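Local coordinates for protein shikimate dehydrogenase (Thermotoga maritima, PDB 3U62) that probably catalyses the reversible NADPH-linked reduction of 3-dehydroshikimate to shikimate, the fourth step of the seven-step chorismate pathway, at residues G55-I60 and V82-R87; Y91-V96 and Y226-E231. All coordinates share one frame; numbering follows the deposited sequence.

Contact 1 (G55-I60 and V82-R87); sequences GFNATI and VNCVFR
Phe56 and Val85 sit opposite each other as an antiparallel hydrogen-bonded pair, joined through both backbone groups. Phe56 N reaches Val85 O at 3.0 Å, and Val85 N returns to Phe56 O at 2.8 Å. Two residues along, Ala58 N donates to Asn83 O at 3.0 Å. Asn83 O also receives a CA-H...O contact from Asn57 CA at 3.1 Å.

The apolar contact lies on the face shared by Phe56 and Val85. With CG of Phe56 lodged between backbone N and carbonyl carbon (chi1 56°), one face of the ring lies over Val85, whose CB stands close to the ring normal, 3.8 Å from the centroid, in a CH-pi contact. Val85 CG2 reaches Phe56 CZ at 3.6 Å, and Val85 CG1 meets Phe56 CE2. An alanine at Phe56 would probably open a gap over Val85 and leave its methyls without their aromatic cover. Farther back on the strand, Gly55 CA lies 3.1 Å from Val85 O.

Asn83, predicted to bind shikimate, accepts a hydrogen bond from Thr93 N at its OD1, and with Cys84 it forms a classic beta bulge facing Tyr91. Strand 2-7 flanks 55-58 on its other edge, helix 42-52 packs on the Phe56 ring through Ile46, Ile49 and Leu50, and helix 222-235 touches Asn57 and Cys84 through Asn232.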
loop_
_atom_site.group_PDB
_atom_site.type_symbol
_atom_site.label_atom_id
_atom_site.label_comp_id
_atom_site.label_asym_id
_atom_site.label_seq_id
_atom_site.Cartn_x
_atom_site.Cartn_y
_atom_site.Cartn_z
ATOM N N GLY A 55 12.324 -14.713 3.834
ATOM C CA GLY A 55 11.409 -13.600 4.019
ATOM C C GLY A 55 10.446 -13.524 2.859
ATOM O O GLY A 55 10.600 -14.242 1.869
ATOM N N PHE A 56 9.444 -12.660 2.984
ATOM C CA PHE A 56 8.470 -12.466 1.920
ATOM C C PHE A 56 7.639 -11.212 2.120
ATOM O O PHE A 56 7.566 -10.663 3.222
ATOM C CB PHE A 56 7.554 -13.695 1.759
ATOM C CG PHE A 56 6.820 -14.095 3.014
ATOM C CD1 PHE A 56 5.543 -13.606 3.279
ATOM C CD2 PHE A 56 7.390 -14.992 3.913
ATOM C CE1 PHE A 56 4.858 -13.985 4.430
ATOM C CE2 PHE A 56 6.714 -15.378 5.066
ATOM C CZ PHE A 56 5.444 -14.874 5.326
ATOM N N ASN A 57 7.024 -10.761 1.032
ATOM C CA ASN A 57 6.016 -9.723 1.098
ATOM C C ASN A 57 4.628 -10.341 1.085
ATOM O O ASN A 57 4.417 -11.414 0.514
ATOM C CB ASN A 57 6.172 -8.739 -0.061
ATOM C CG ASN A 57 7.383 -7.842 0.093
ATOM O OD1 ASN A 57 7.544 -7.157 1.103
ATOM N ND2 ASN A 57 8.244 -7.832 -0.919
ATOM N N ALA A 58 3.689 -9.662 1.732
ATOM C CA ALA A 58 2.293 -10.060 1.710
ATOM C C ALA A 58 1.471 -8.911 1.153
ATOM O O ALA A 58 1.670 -7.755 1.534
ATOM C CB ALA A 58 1.822 -10.421 3.107
ATOM N N THR A 59 0.564 -9.228 0.238
ATOM C CA THR A 59 -0.389 -8.245 -0.260
ATOM C C THR A 59 -1.807 -8.761 0.001
ATOM O O THR A 59 -1.981 -9.744 0.727
ATOM C CB THR A 59 -0.130 -7.891 -1.753
ATOM O OG1 THR A 59 -0.983 -6.811 -2.153
ATOM C CG2 THR A 59 -0.349 -9.096 -2.669
ATOM N N ILE A 60 -2.810 -8.097 -0.569
ATOM C CA ILE A 60 -4.203 -8.521 -0.406
ATOM C C ILE A 60 -4.395 -9.985 -0.816
ATOM O O ILE A 60 -3.791 -10.440 -1.792
ATOM C CB ILE A 60 -5.195 -7.612 -1.185
ATOM C CG1 ILE A 60 -4.845 -7.562 -2.681
ATOM C CG2 ILE A 60 -5.233 -6.212 -0.569
ATOM C CD1 ILE A 60 -6.000 -7.141 -3.581
ATOM N N VAL A 82 0.681 -6.777 8.166
ATOM C CA VAL A 82 2.084 -7.078 7.911
ATOM C C VAL A 82 2.262 -7.307 6.411
ATOM O O VAL A 82 1.599 -8.168 5.828
ATOM C CB VAL A 82 2.551 -8.324 8.712
ATOM C CG1 VAL A 82 3.874 -8.860 8.179
ATOM C CG2 VAL A 82 2.666 -7.997 10.194
ATOM N N ASN A 83 3.142 -6.528 5.786
ATOM C CA ASN A 83 3.433 -6.704 4.363
ATOM C C ASN A 83 4.867 -7.149 4.086
ATOM O O ASN A 83 5.232 -7.390 2.937
ATOM C CB ASN A 83 3.116 -5.430 3.570
ATOM C CG ASN A 83 4.169 -4.355 3.746
ATOM O OD1 ASN A 83 4.587 -4.057 4.865
ATOM N ND2 ASN A 83 4.602 -3.761 2.638
ATOM N N CYS A 84 5.676 -7.240 5.139
ATOM C CA CYS A 84 7.065 -7.658 5.010
ATOM C C CYS A 84 7.452 -8.563 6.170
ATOM O O CYS A 84 7.383 -8.162 7.334
ATOM C CB CYS A 84 7.995 -6.441 4.945
ATOM S SG CYS A 84 9.756 -6.843 4.758
ATOM N N VAL A 85 7.850 -9.786 5.839
ATOM C CA VAL A 85 8.266 -10.764 6.837
ATOM C C VAL A 85 9.736 -11.108 6.640
ATOM O O VAL A 85 10.212 -11.203 5.509
ATOM C CB VAL A 85 7.400 -12.050 6.773
ATOM C CG1 VAL A 85 7.934 -13.128 7.713
ATOM C CG2 VAL A 85 5.951 -11.733 7.112
ATOM N N PHE A 86 10.449 -11.269 7.751
ATOM C CA PHE A 86 11.819 -11.760 7.726
ATOM C C PHE A 86 12.077 -12.666 8.923
ATOM O O PHE A 86 12.076 -12.212 10.071
ATOM C CB PHE A 86 12.822 -10.601 7.689
ATOM C CG PHE A 86 14.242 -11.023 7.399
ATOM C CD1 PHE A 86 14.533 -11.879 6.337
ATOM C CD2 PHE A 86 15.293 -10.542 8.176
ATOM C CE1 PHE A 86 15.844 -12.262 6.067
ATOM C CE2 PHE A 86 16.608 -10.918 7.911
ATOM C CZ PHE A 86 16.884 -11.779 6.853
ATOM N N ARG A 87 12.279 -13.950 8.633
ATOM C CA ARG A 87 12.642 -14.958 9.633
ATOM C C ARG A 87 11.804 -14.894 10.910
ATOM O O ARG A 87 12.331 -14.741 12.017
ATOM C CB ARG A 87 14.148 -14.918 9.912
ATOM C CG ARG A 87 14.942 -15.342 8.695
ATOM C CD ARG A 87 16.434 -15.180 8.843
ATOM N NE ARG A 87 17.089 -15.801 7.696
ATOM C CZ ARG A 87 18.306 -15.504 7.253
ATOM N NH1 ARG A 87 19.042 -14.577 7.856
ATOM N NH2 ARG A 87 18.788 -16.141 6.196
#

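Contact 2 (Y91-V96 and Y226-E231); sequences YNTDWV and YYQAME
Thr93 and Gln228 bring the backbones within 5.0 Å, CA to CA, where the turn leading into helix 94-101 meets the flank of helix 222-235, and no hydrogen bond crosses between the two segments. The carbonyl of Thr93 instead rests against aliphatic carbon, its O 3.4 Å from Gln228 CB. Thr93 points its side chain at the helix and divides it by chemistry. Its methyl CG2 packs on Glu231 CG at 3.6 Å, the two side chains crossing obliquely. OG1 occupies the position between backbone N and carbonyl carbon (chi1 62°) and bonds to Asn232 OD1.

Gln228 OE1 accepts from Asn232 ND2, so that one asparagine side chain serves both partners, and Gln228 NE2 goes back to Phe225 O within its own helix. The amide of Gln228 is therefore held at both its polar atoms. This junction lies at the cleft between the substrate-binding domain and the Rossmann-type NADP domain, as in other shikimate dehydrogenases. Asp94, predicted to bind shikimate, begins helix 94-101 there and comes near the predicted proton acceptor Lys63; its OD1 lies 4.3 Å from Gln228 CG.

One turn farther along helix 222-235, Glu231 meets Val96 roughly at a right angle. CG of Glu231 stands anti to its backbone N (chi1 -164°), and the chain then bends. Its carboxylate OE1 lies 3.4 Å from Val96 CG1.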
loop_
_atom_site.group_PDB
_atom_site.type_symbol
_atom_site.label_atom_id
_atom_site.label_comp_id
_atom_site.label_asym_id
_atom_site.label_seq_id
_atom_site.Cartn_x
_atom_site.Cartn_y
_atom_site.Cartn_z
ATOM N N TYR A 91 6.648 -6.999 9.710
ATOM C CA TYR A 91 6.832 -5.554 9.648
ATOM C C TYR A 91 5.810 -4.931 8.714
ATOM O O TYR A 91 5.207 -5.623 7.890
ATOM C CB TYR A 91 8.242 -5.229 9.154
ATOM C CG TYR A 91 9.325 -5.837 10.006
ATOM C CD1 TYR A 91 9.965 -7.015 9.623
ATOM C CD2 TYR A 91 9.699 -5.246 11.213
ATOM C CE1 TYR A 91 10.958 -7.580 10.414
ATOM C CE2 TYR A 91 10.687 -5.800 12.011
ATOM C CZ TYR A 91 11.313 -6.968 11.606
ATOM O OH TYR A 91 12.294 -7.520 12.395
ATOM N N ASN A 92 5.611 -3.624 8.848
ATOM C CA ASN A 92 4.824 -2.889 7.872
ATOM C C ASN A 92 5.654 -1.787 7.229
ATOM O O ASN A 92 6.073 -0.838 7.894
ATOM C CB ASN A 92 3.537 -2.332 8.485
ATOM C CG ASN A 92 2.530 -1.895 7.432
ATOM O OD1 ASN A 92 1.486 -2.525 7.259
ATOM N ND2 ASN A 92 2.839 -0.814 6.723
ATOM N N THR A 93 5.892 -1.932 5.928
ATOM C CA THR A 93 6.685 -0.967 5.174
ATOM C C THR A 93 5.806 -0.104 4.270
ATOM O O THR A 93 6.292 0.850 3.657
ATOM C CB THR A 93 7.781 -1.657 4.336
ATOM O OG1 THR A 93 7.175 -2.523 3.369
ATOM C CG2 THR A 93 8.701 -2.473 5.230
ATOM N N ASP A 94 4.519 -0.445 4.193
ATOM C CA ASP A 94 3.554 0.331 3.412
ATOM C C ASP A 94 3.444 1.772 3.903
ATOM O O ASP A 94 3.458 2.702 3.093
ATOM C CB ASP A 94 2.169 -0.329 3.417
ATOM C CG ASP A 94 2.025 -1.419 2.366
ATOM O OD1 ASP A 94 2.806 -1.437 1.388
ATOM O OD2 ASP A 94 1.113 -2.263 2.516
ATOM N N TRP A 95 3.341 1.958 5.221
ATOM C CA TRP A 95 3.226 3.302 5.793
ATOM C C TRP A 95 4.483 4.136 5.558
ATOM O O TRP A 95 4.398 5.349 5.345
ATOM C CB TRP A 95 2.846 3.271 7.282
ATOM C CG TRP A 95 3.936 2.857 8.237
ATOM C CD1 TRP A 95 4.187 1.596 8.690
ATOM C CD2 TRP A 95 4.898 3.710 8.878
ATOM N NE1 TRP A 95 5.246 1.604 9.564
ATOM C CE2 TRP A 95 5.704 2.888 9.697
ATOM C CE3 TRP A 95 5.162 5.088 8.833
ATOM C CZ2 TRP A 95 6.756 3.393 10.464
ATOM C CZ3 TRP A 95 6.211 5.591 9.598
ATOM C CH2 TRP A 95 6.993 4.742 10.403
ATOM N N VAL A 96 5.641 3.477 5.599
ATOM C CA VAL A 96 6.920 4.104 5.263
ATOM C C VAL A 96 6.900 4.556 3.802
ATOM O O VAL A 96 7.339 5.665 3.484
ATOM C CB VAL A 96 8.115 3.146 5.521
ATOM C CG1 VAL A 96 9.412 3.697 4.930
ATOM C CG2 VAL A 96 8.282 2.886 7.015
ATOM N N TYR A 226 8.043 2.039 -4.648
ATOM C CA TYR A 226 9.482 2.290 -4.651
ATOM C C TYR A 226 10.040 2.332 -3.232
ATOM O O TYR A 226 11.020 1.649 -2.926
ATOM C CB TYR A 226 9.764 3.607 -5.383
ATOM C CG TYR A 226 11.219 4.018 -5.496
ATOM C CD1 TYR A 226 12.015 3.557 -6.545
ATOM C CD2 TYR A 226 11.789 4.903 -4.579
ATOM C CE1 TYR A 226 13.348 3.945 -6.664
ATOM C CE2 TYR A 226 13.120 5.298 -4.686
ATOM C CZ TYR A 226 13.892 4.816 -5.731
ATOM O OH TYR A 226 15.209 5.203 -5.842
ATOM N N TYR A 227 9.405 3.118 -2.366
ATOM C CA TYR A 227 9.919 3.320 -1.016
ATOM C C TYR A 227 9.646 2.164 -0.053
ATOM O O TYR A 227 10.440 1.936 0.864
ATOM C CB TYR A 227 9.439 4.651 -0.439
ATOM C CG TYR A 227 10.109 5.858 -1.061
ATOM C CD1 TYR A 227 9.371 6.794 -1.785
ATOM C CD2 TYR A 227 11.483 6.067 -0.924
ATOM C CE1 TYR A 227 9.978 7.907 -2.356
ATOM C CE2 TYR A 227 12.104 7.175 -1.491
ATOM C CZ TYR A 227 11.344 8.092 -2.203
ATOM O OH TYR A 227 11.954 9.187 -2.767
ATOM N N GLN A 228 8.547 1.436 -0.250
ATOM C CA GLN A 228 8.315 0.227 0.550
ATOM C C GLN A 228 9.326 -0.862 0.190
ATOM O O GLN A 228 9.796 -1.585 1.068
ATOM C CB GLN A 228 6.857 -0.273 0.487
ATOM C CG GLN A 228 6.363 -0.796 -0.864
ATOM C CD GLN A 228 6.673 -2.269 -1.103
ATOM O OE1 GLN A 228 6.580 -3.099 -0.197
ATOM N NE2 GLN A 228 7.032 -2.597 -2.341
ATOM N N ALA A 229 9.663 -0.955 -1.097
ATOM C CA ALA A 229 10.677 -1.895 -1.576
ATOM C C ALA A 229 12.044 -1.586 -0.972
ATOM O O ALA A 229 12.773 -2.499 -0.580
ATOM C CB ALA A 229 10.748 -1.876 -3.095
ATOM N N MET A 230 12.377 -0.298 -0.907
ATOM C CA MET A 230 13.605 0.170 -0.269
ATOM C C MET A 230 13.667 -0.282 1.188
ATOM O O MET A 230 14.687 -0.814 1.636
ATOM C CB MET A 230 13.696 1.696 -0.357
ATOM C CG MET A 230 14.905 2.306 0.348
ATOM S SD MET A 230 14.885 4.109 0.357
ATOM C CE MET A 230 15.189 4.470 -1.373
ATOM N N GLU A 231 12.570 -0.074 1.915
ATOM C CA GLU A 231 12.484 -0.454 3.323
ATOM C C GLU A 231 12.561 -1.972 3.511
ATOM O O GLU A 231 13.210 -2.446 4.447
ATOM C CB GLU A 231 11.209 0.112 3.958
ATOM C CG GLU A 231 11.194 0.103 5.490
ATOM C CD GLU A 231 12.086 1.163 6.123
ATOM O OE1 GLU A 231 12.453 2.150 5.423
ATOM O OE2 GLU A 231 12.425 1.000 7.330
#

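From the N terminus, contact 1 comes first: after strand 55-58 the chain runs through the edge strand 71-72 and helix 74-79, and strand 84-86 returns alongside, closing a short loop within the substrate-binding domain. Contact 2 opens just after it, in series, and its far longer loop runs through the whole parallel sheet of the NADP domain before helix 222-235 comes back to the first domain. The two neither nest nor cross, yet they touch: Cys84 O lies 2.7 Å from Tyr91 N, a probable hydrogen bond. Asn83 ND2 packs 3.2 Å from Asp94 OD1, bringing together two residues predicted to bind shikimate where the mixed sheet adjoins the interdomain helices.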